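Local coordinates for endonuclease III (PDB 1ORN), which excises damaged bases from DNA as a repair glycosylase carrying a [4Fe-4S] cluster, and is caught here in a covalent intermediate with DNA, at residues 144-147 and 148-152; 30-33 and 34-37; 109-112 and 113-116. One frame throughout, in Å; residues are numbered along the deposited sequence.

Interaction 1 (144-147 and 148-152); sequences HVER and VSKRL. With SF4 (iron/sulfur cluster), chain F; nucleotides of chain B.
Arg147 and Arg151, one helical turn apart on helix 143-152, run side by side in the same direction. Arg147 CB stays by its own backbone, next to Val148 N, and the contact proper starts at Arg147 CG, 3.7 Å from Arg151 NE. Next, Arg147 CD sits over the centre of the Arg151 guanidinium face, 3.6 Å from Arg151 CZ. The chain then bends at CG-CD (chi3 67°), swinging the Arg147 guanidinium toward the DNA; the two guanidinium planes end 65° apart. Arg147 NH2 donates to His144 ND1 (2.9 Å), nearly in the imidazole plane, and also to Cys192 O. Arg147 NH1 reaches OP1 of DA6 in chain B at 2.8 Å, through a weak, bent bond. Arg151, extended from CG to NE, gives NH1 to Lys193 O and NH2 to Ala194 O, just after Cys192 of the cluster pocket. Arg151 and Leu152 line that pocket too, Leu152 CD1 lying 3.5 Å from cluster atom S3. Another side of the helix holds a salt bridge, Lys150 NZ to Glu146 OE1 at 2.8 Å. The two arginine charges are probably tolerable because phosphate and backbone carbonyls take up their N-H groups, linking cluster loop and DNA through a single helix.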
# COMPACT_ATOMS: atom_id res chain seq x y z
N HIS C 144 3.17 7.27 -0.18
CA HIS C 144 2.64 8.17 0.85
C HIS C 144 3.32 7.99 2.20
O HIS C 144 3.75 8.97 2.83
CB HIS C 144 1.13 7.98 1.01
CG HIS C 144 0.33 8.33 -0.21
ND1 HIS C 144 0.28 9.60 -0.73
CD2 HIS C 144 -0.43 7.56 -1.03
CE1 HIS C 144 -0.48 9.61 -1.81
NE2 HIS C 144 -0.92 8.38 -2.01
N VAL C 145 3.43 6.75 2.66
CA VAL C 145 4.06 6.49 3.94
C VAL C 145 5.50 6.99 3.94
O VAL C 145 5.94 7.64 4.88
CB VAL C 145 4.03 5.00 4.29
CG1 VAL C 145 4.83 4.74 5.58
CG2 VAL C 145 2.59 4.54 4.47
N GLU C 146 6.22 6.70 2.86
CA GLU C 146 7.62 7.14 2.77
C GLU C 146 7.73 8.66 2.78
O GLU C 146 8.52 9.23 3.54
CB GLU C 146 8.27 6.59 1.50
CG GLU C 146 9.74 6.99 1.38
CD GLU C 146 10.39 6.53 0.08
OE1 GLU C 146 11.63 6.62 -0.01
OE2 GLU C 146 9.67 6.08 -0.84
N ARG C 147 6.95 9.32 1.93
CA ARG C 147 6.98 10.78 1.85
C ARG C 147 6.64 11.44 3.18
O ARG C 147 7.33 12.36 3.62
CB ARG C 147 6.01 11.28 0.77
CG ARG C 147 6.08 12.79 0.55
CD ARG C 147 5.13 13.25 -0.54
NE ARG C 147 3.73 13.07 -0.15
CZ ARG C 147 2.91 12.14 -0.65
NH1 ARG C 147 3.34 11.29 -1.57
NH2 ARG C 147 1.66 12.07 -0.22
N VAL C 148 5.57 10.98 3.82
CA VAL C 148 5.16 11.55 5.10
C VAL C 148 6.25 11.35 6.15
O VAL C 148 6.57 12.26 6.91
CB VAL C 148 3.84 10.92 5.59
CG1 VAL C 148 3.56 11.31 7.04
CG2 VAL C 148 2.70 11.39 4.69
N SER C 149 6.83 10.15 6.18
CA SER C 149 7.88 9.84 7.15
C SER C 149 9.10 10.75 7.00
O SER C 149 9.63 11.27 7.99
CB SER C 149 8.32 8.38 7.00
OG SER C 149 7.30 7.49 7.44
N LYS C 150 9.52 10.95 5.76
CA LYS C 150 10.69 11.78 5.49
C LYS C 150 10.45 13.27 5.67
O LYS C 150 11.33 13.98 6.14
CB LYS C 150 11.22 11.46 4.09
CG LYS C 150 11.82 10.05 4.05
CD LYS C 150 12.32 9.65 2.68
CE LYS C 150 13.07 8.32 2.78
NZ LYS C 150 13.61 7.91 1.46
N ARG C 151 9.26 13.74 5.33
CA ARG C 151 8.97 15.17 5.51
C ARG C 151 8.90 15.54 6.99
O ARG C 151 9.46 16.55 7.41
CB ARG C 151 7.64 15.53 4.84
CG ARG C 151 7.70 15.62 3.34
CD ARG C 151 6.36 16.04 2.78
NE ARG C 151 6.45 16.37 1.36
CZ ARG C 151 5.39 16.63 0.59
NH1 ARG C 151 4.17 16.60 1.10
NH2 ARG C 151 5.57 16.93 -0.69
N LEU C 152 8.24 14.70 7.77
CA LEU C 152 8.08 14.94 9.20
C LEU C 152 9.36 14.71 10.01
O LEU C 152 9.51 15.25 11.11
CB LEU C 152 6.97 14.04 9.75
CG LEU C 152 5.72 14.66 10.39
CD1 LEU C 152 5.58 16.15 10.06
CD2 LEU C 152 4.52 13.87 9.92
FE1 SF4 F . 2.01 19.05 7.64
FE2 SF4 F . 3.10 17.62 5.54
FE3 SF4 F . 3.15 20.30 5.60
FE4 SF4 F . 4.65 18.85 7.33
S1 SF4 F . 4.94 18.96 5.05
S2 SF4 F . 3.55 20.72 7.72
S3 SF4 F . 3.31 17.10 7.62
S4 SF4 F . 1.31 19.08 5.42
P DA B 6 2.25 10.44 -5.18
OP1 DA B 6 1.75 10.91 -3.86
OP2 DA B 6 3.61 9.84 -5.29
O5' DA B 6 1.18 9.41 -5.77
C5' DA B 6 -0.20 9.78 -5.83
C4' DA B 6 -1.01 8.71 -6.54
O4' DA B 6 -0.66 8.66 -7.94
C3' DA B 6 -0.84 7.29 -6.00
O3' DA B 6 -2.11 6.65 -6.01
C2' DA B 6 0.06 6.64 -7.04
C1' DA B 6 -0.41 7.32 -8.31
N9 DA B 6 0.56 7.35 -9.41
C8 DA B 6 1.92 7.56 -9.33
N7 DA B 6 2.52 7.56 -10.49
C5 DA B 6 1.49 7.33 -11.40
C6 DA B 6 1.47 7.23 -12.80
N6 DA B 6 2.56 7.36 -13.57
N1 DA B 6 0.29 6.99 -13.40
C2 DA B 6 -0.80 6.87 -12.63
N3 DA B 6 -0.91 6.94 -11.30
C4 DA B 6 0.29 7.18 -10.74

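Interaction 2 (30-33 and 34-37); sequences HRNP and FELL
Asn32 meets Phe34 and Glu35 as the N-cap of helix 33-43, with Pro33 as the first residue of the helix. The asparagine carbon CG is tucked between its own backbone N and carbonyl carbon (chi1 58°), which swings OD1 over the start of the helix. Phe34 brings its CB to 3.4 Å from Asn32 OD1, and its ring leads off to Cys97 and Leu100 on helix 86-103. Glu35 makes the capping bond itself, its N donating to Asn32 OD1 at 2.8 Å. The Glu35 side chain runs back, extended, to Arg31, where the carboxylate is held by three donors. Arg31 N meets Glu35 OE2 on its anti side but tilted out of the carboxylate plane, at 2.8 Å, and Arg31 NE takes the syn lone pair of Glu35 OE2 at 3.2 Å, almost straight at 172°. The salt bridge is completed by Arg31 NH2 to Glu35 OE1 at 2.6 Å, a bond weak in its angle. Together these fix the carboxylate's rotation and tie the incoming loop to the first turn. Leu36 N closes the turn on Asn32 O, and the methyl Leu36 CD1 stands over the centre of the His30 ring, 3.9 Å from the centroid and 9° off the normal, a CH-pi contact; the ring is steadied by a bond from His30 ND1 to Leu28 O. Leu37 packs against Leu96 and Val129, joining helices 86-103 and 123-134 to this one, while Leu37 N bonds to Pro33 O at 2.9 Å.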
# COMPACT_ATOMS: atom_id res chain seq x y z
N HIS C 30 -12.67 -5.16 -2.70
CA HIS C 30 -12.44 -6.59 -2.83
C HIS C 30 -13.40 -7.38 -1.94
O HIS C 30 -13.85 -6.87 -0.91
CB HIS C 30 -11.01 -6.94 -2.41
CG HIS C 30 -10.73 -6.68 -0.96
ND1 HIS C 30 -10.58 -5.41 -0.44
CD2 HIS C 30 -10.59 -7.52 0.09
CE1 HIS C 30 -10.35 -5.48 0.86
NE2 HIS C 30 -10.36 -6.76 1.20
N ARG C 31 -13.69 -8.62 -2.32
CA ARG C 31 -14.60 -9.47 -1.56
C ARG C 31 -13.91 -10.66 -0.89
O ARG C 31 -14.49 -11.31 -0.02
CB ARG C 31 -15.72 -9.95 -2.48
CG ARG C 31 -16.66 -8.84 -2.92
CD ARG C 31 -17.50 -9.25 -4.12
NE ARG C 31 -16.66 -9.43 -5.31
CZ ARG C 31 -17.13 -9.75 -6.51
NH1 ARG C 31 -18.43 -9.93 -6.70
NH2 ARG C 31 -16.30 -9.88 -7.54
N ASN C 32 -12.68 -10.95 -1.29
CA ASN C 32 -11.93 -12.05 -0.71
C ASN C 32 -10.42 -11.81 -0.89
O ASN C 32 -10.02 -10.88 -1.61
CB ASN C 32 -12.35 -13.38 -1.36
CG ASN C 32 -12.17 -13.38 -2.86
OD1 ASN C 32 -11.05 -13.24 -3.35
ND2 ASN C 32 -13.26 -13.53 -3.60
N PRO C 33 -9.57 -12.63 -0.24
CA PRO C 33 -8.11 -12.50 -0.32
C PRO C 33 -7.50 -12.55 -1.71
O PRO C 33 -6.52 -11.86 -1.98
CB PRO C 33 -7.61 -13.64 0.57
CG PRO C 33 -8.73 -13.76 1.58
CD PRO C 33 -9.94 -13.71 0.69
N PHE C 34 -8.09 -13.36 -2.59
CA PHE C 34 -7.59 -13.48 -3.96
C PHE C 34 -7.85 -12.19 -4.71
O PHE C 34 -6.98 -11.69 -5.41
CB PHE C 34 -8.27 -14.65 -4.68
CG PHE C 34 -7.80 -14.83 -6.10
CD1 PHE C 34 -6.45 -15.04 -6.38
CD2 PHE C 34 -8.70 -14.77 -7.16
CE1 PHE C 34 -6.01 -15.20 -7.69
CE2 PHE C 34 -8.27 -14.92 -8.48
CZ PHE C 34 -6.92 -15.13 -8.74
N GLU C 35 -9.05 -11.64 -4.56
CA GLU C 35 -9.36 -10.37 -5.22
C GLU C 35 -8.47 -9.28 -4.64
O GLU C 35 -8.04 -8.38 -5.37
CB GLU C 35 -10.83 -9.99 -5.03
CG GLU C 35 -11.78 -10.74 -5.94
CD GLU C 35 -13.22 -10.25 -5.80
OE1 GLU C 35 -14.10 -10.81 -6.48
OE2 GLU C 35 -13.46 -9.31 -5.02
N LEU C 36 -8.19 -9.34 -3.34
CA LEU C 36 -7.33 -8.32 -2.75
C LEU C 36 -5.94 -8.41 -3.36
O LEU C 36 -5.35 -7.41 -3.74
CB LEU C 36 -7.21 -8.48 -1.23
CG LEU C 36 -6.27 -7.47 -0.55
CD1 LEU C 36 -6.76 -6.04 -0.78
CD2 LEU C 36 -6.18 -7.77 0.94
N LEU C 37 -5.40 -9.63 -3.43
CA LEU C 37 -4.06 -9.82 -3.98
C LEU C 37 -3.95 -9.24 -5.38
O LEU C 37 -3.00 -8.51 -5.68
CB LEU C 37 -3.70 -11.31 -4.01
CG LEU C 37 -2.33 -11.65 -4.64
CD1 LEU C 37 -1.22 -10.97 -3.86
CD2 LEU C 37 -2.14 -13.16 -4.63

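Interaction 3 (109-112 and 113-116); sequences PRDR and DELM. With NA (sodium ion), chain E.
Asp111 is the N-cap of helix 112-115, the first helix of the helix-hairpin-helix motif, its carboxylate accepting from Glu114 N. That bond, Glu114 N to Asp111 OD2 at 2.7 Å, comes in on the anti side, well out of the carboxylate plane. The other oxygen, Asp111 OD1, takes a hydrogen from a water at 2.6 Å, and that water accepts from Asp113 N at 2.8 Å, so the amides of Asp113 and Glu114 both find an acceptor, one through the water. The turn at chi2 (-79°) lays Arg112 CD alongside Met116 SD, 3.6 Å away, and the bend at chi3 brings NE to Asp113: a side-on salt bridge in which Arg112 NE (3.0 Å) and Arg112 NH2 (3.2 Å) both donate to Asp113 OD1, in the guanidinium plane. On the loop side, Pro109 CG packs on Leu115 CD2 at 3.5 Å, and Pro109 O is buried with no polar partner. Farther out, Glu114 OE1 bonds to Tyr104 OH, and Arg112 NH1 to Asn127 OD1 on helix 123-134, tying together the motif's two helices. With an alanine here, Asp113 OD1 would be likely to lose both guanidinium donors, Asn127 OD1 its bond to NH1, and Met116 SD its flanking methylene. The chain at Met116 gives its carbonyl to the metal site, shared with Leu118 and Val121 and consistent with the DNA-backbone binding known for such motifs: Met116 O lies 2.4 Å from the sodium ion.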
# COMPACT_ATOMS: atom_id res chain seq x y z
N PRO C 109 -1.46 -17.65 0.01
CA PRO C 109 -0.76 -18.01 1.25
C PRO C 109 -0.86 -16.86 2.25
O PRO C 109 -0.91 -15.69 1.86
CB PRO C 109 0.67 -18.27 0.77
CG PRO C 109 0.81 -17.34 -0.40
CD PRO C 109 -0.52 -17.51 -1.11
N ARG C 110 -0.90 -17.20 3.54
CA ARG C 110 -1.01 -16.19 4.58
C ARG C 110 0.33 -15.70 5.11
O ARG C 110 0.38 -14.81 5.96
CB ARG C 110 -1.86 -16.75 5.73
CG ARG C 110 -3.26 -17.15 5.28
CD ARG C 110 -4.19 -17.49 6.44
NE ARG C 110 -5.55 -17.75 5.96
CZ ARG C 110 -6.59 -17.96 6.75
NH1 ARG C 110 -6.45 -17.95 8.07
NH2 ARG C 110 -7.79 -18.18 6.22
N ASP C 111 1.41 -16.27 4.59
CA ASP C 111 2.75 -15.87 5.02
C ASP C 111 3.30 -14.77 4.11
O ASP C 111 3.26 -14.88 2.89
CB ASP C 111 3.68 -17.08 4.97
CG ASP C 111 5.09 -16.72 5.36
OD1 ASP C 111 5.32 -16.40 6.55
OD2 ASP C 111 5.97 -16.75 4.48
N ARG C 112 3.83 -13.71 4.73
CA ARG C 112 4.37 -12.57 4.00
C ARG C 112 5.54 -12.97 3.08
O ARG C 112 5.57 -12.62 1.90
CB ARG C 112 4.80 -11.50 5.01
CG ARG C 112 4.87 -10.08 4.47
CD ARG C 112 6.14 -9.87 3.69
NE ARG C 112 7.31 -10.20 4.49
CZ ARG C 112 7.70 -9.53 5.57
NH1 ARG C 112 7.01 -8.48 6.00
NH2 ARG C 112 8.78 -9.92 6.24
N ASP C 113 6.50 -13.72 3.61
CA ASP C 113 7.64 -14.14 2.80
C ASP C 113 7.24 -15.09 1.68
O ASP C 113 7.88 -15.12 0.63
CB ASP C 113 8.71 -14.79 3.69
CG ASP C 113 9.53 -13.76 4.45
OD1 ASP C 113 9.11 -12.58 4.49
OD2 ASP C 113 10.59 -14.13 5.00
N GLU C 114 6.18 -15.87 1.89
CA GLU C 114 5.73 -16.77 0.83
C GLU C 114 5.06 -15.94 -0.26
O GLU C 114 5.23 -16.21 -1.45
CB GLU C 114 4.74 -17.81 1.36
CG GLU C 114 5.37 -18.89 2.24
CD GLU C 114 6.57 -19.58 1.59
OE1 GLU C 114 6.47 -19.98 0.41
OE2 GLU C 114 7.61 -19.72 2.26
N LEU C 115 4.31 -14.91 0.13
CA LEU C 115 3.65 -14.06 -0.86
C LEU C 115 4.68 -13.39 -1.75
O LEU C 115 4.46 -13.22 -2.95
CB LEU C 115 2.80 -12.99 -0.17
CG LEU C 115 1.48 -13.47 0.46
CD1 LEU C 115 0.92 -12.38 1.36
CD2 LEU C 115 0.49 -13.83 -0.64
N MET C 116 5.80 -12.99 -1.17
CA MET C 116 6.86 -12.32 -1.92
C MET C 116 7.50 -13.20 -2.99
O MET C 116 8.21 -12.70 -3.87
CB MET C 116 7.91 -11.76 -0.97
CG MET C 116 7.43 -10.53 -0.23
SD MET C 116 8.58 -9.91 0.99
CE MET C 116 10.03 -9.60 -0.04
NA NA E . 7.91 -11.38 -5.82
O HOH W 1 7.01 -14.47 6.28
O HOH W 2 9.04 -13.08 -6.94
O HOH W 3 10.20 -10.36 -5.25

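Interaction 1 is the buried one, lying across the chain's centre from the other two; interaction 2 is partly buried and interaction 3 sits at the surface. The contacts of interaction 1 run along a single helix, where long charged chains reach out to cluster loop and phosphate. Interactions 2 and 3 instead both begin helices with a side-chain N-cap, asparagine in one and aspartate in the other, and both rest on helix 123-134. Their centres are about 15 Å apart without touching. The arginine-carboxylate pairs differ too: in 30-37 the pair joins a loop to the helix, whereas in 109-116 it joins adjacent residues, and the sodium is bound separately through a backbone carbonyl.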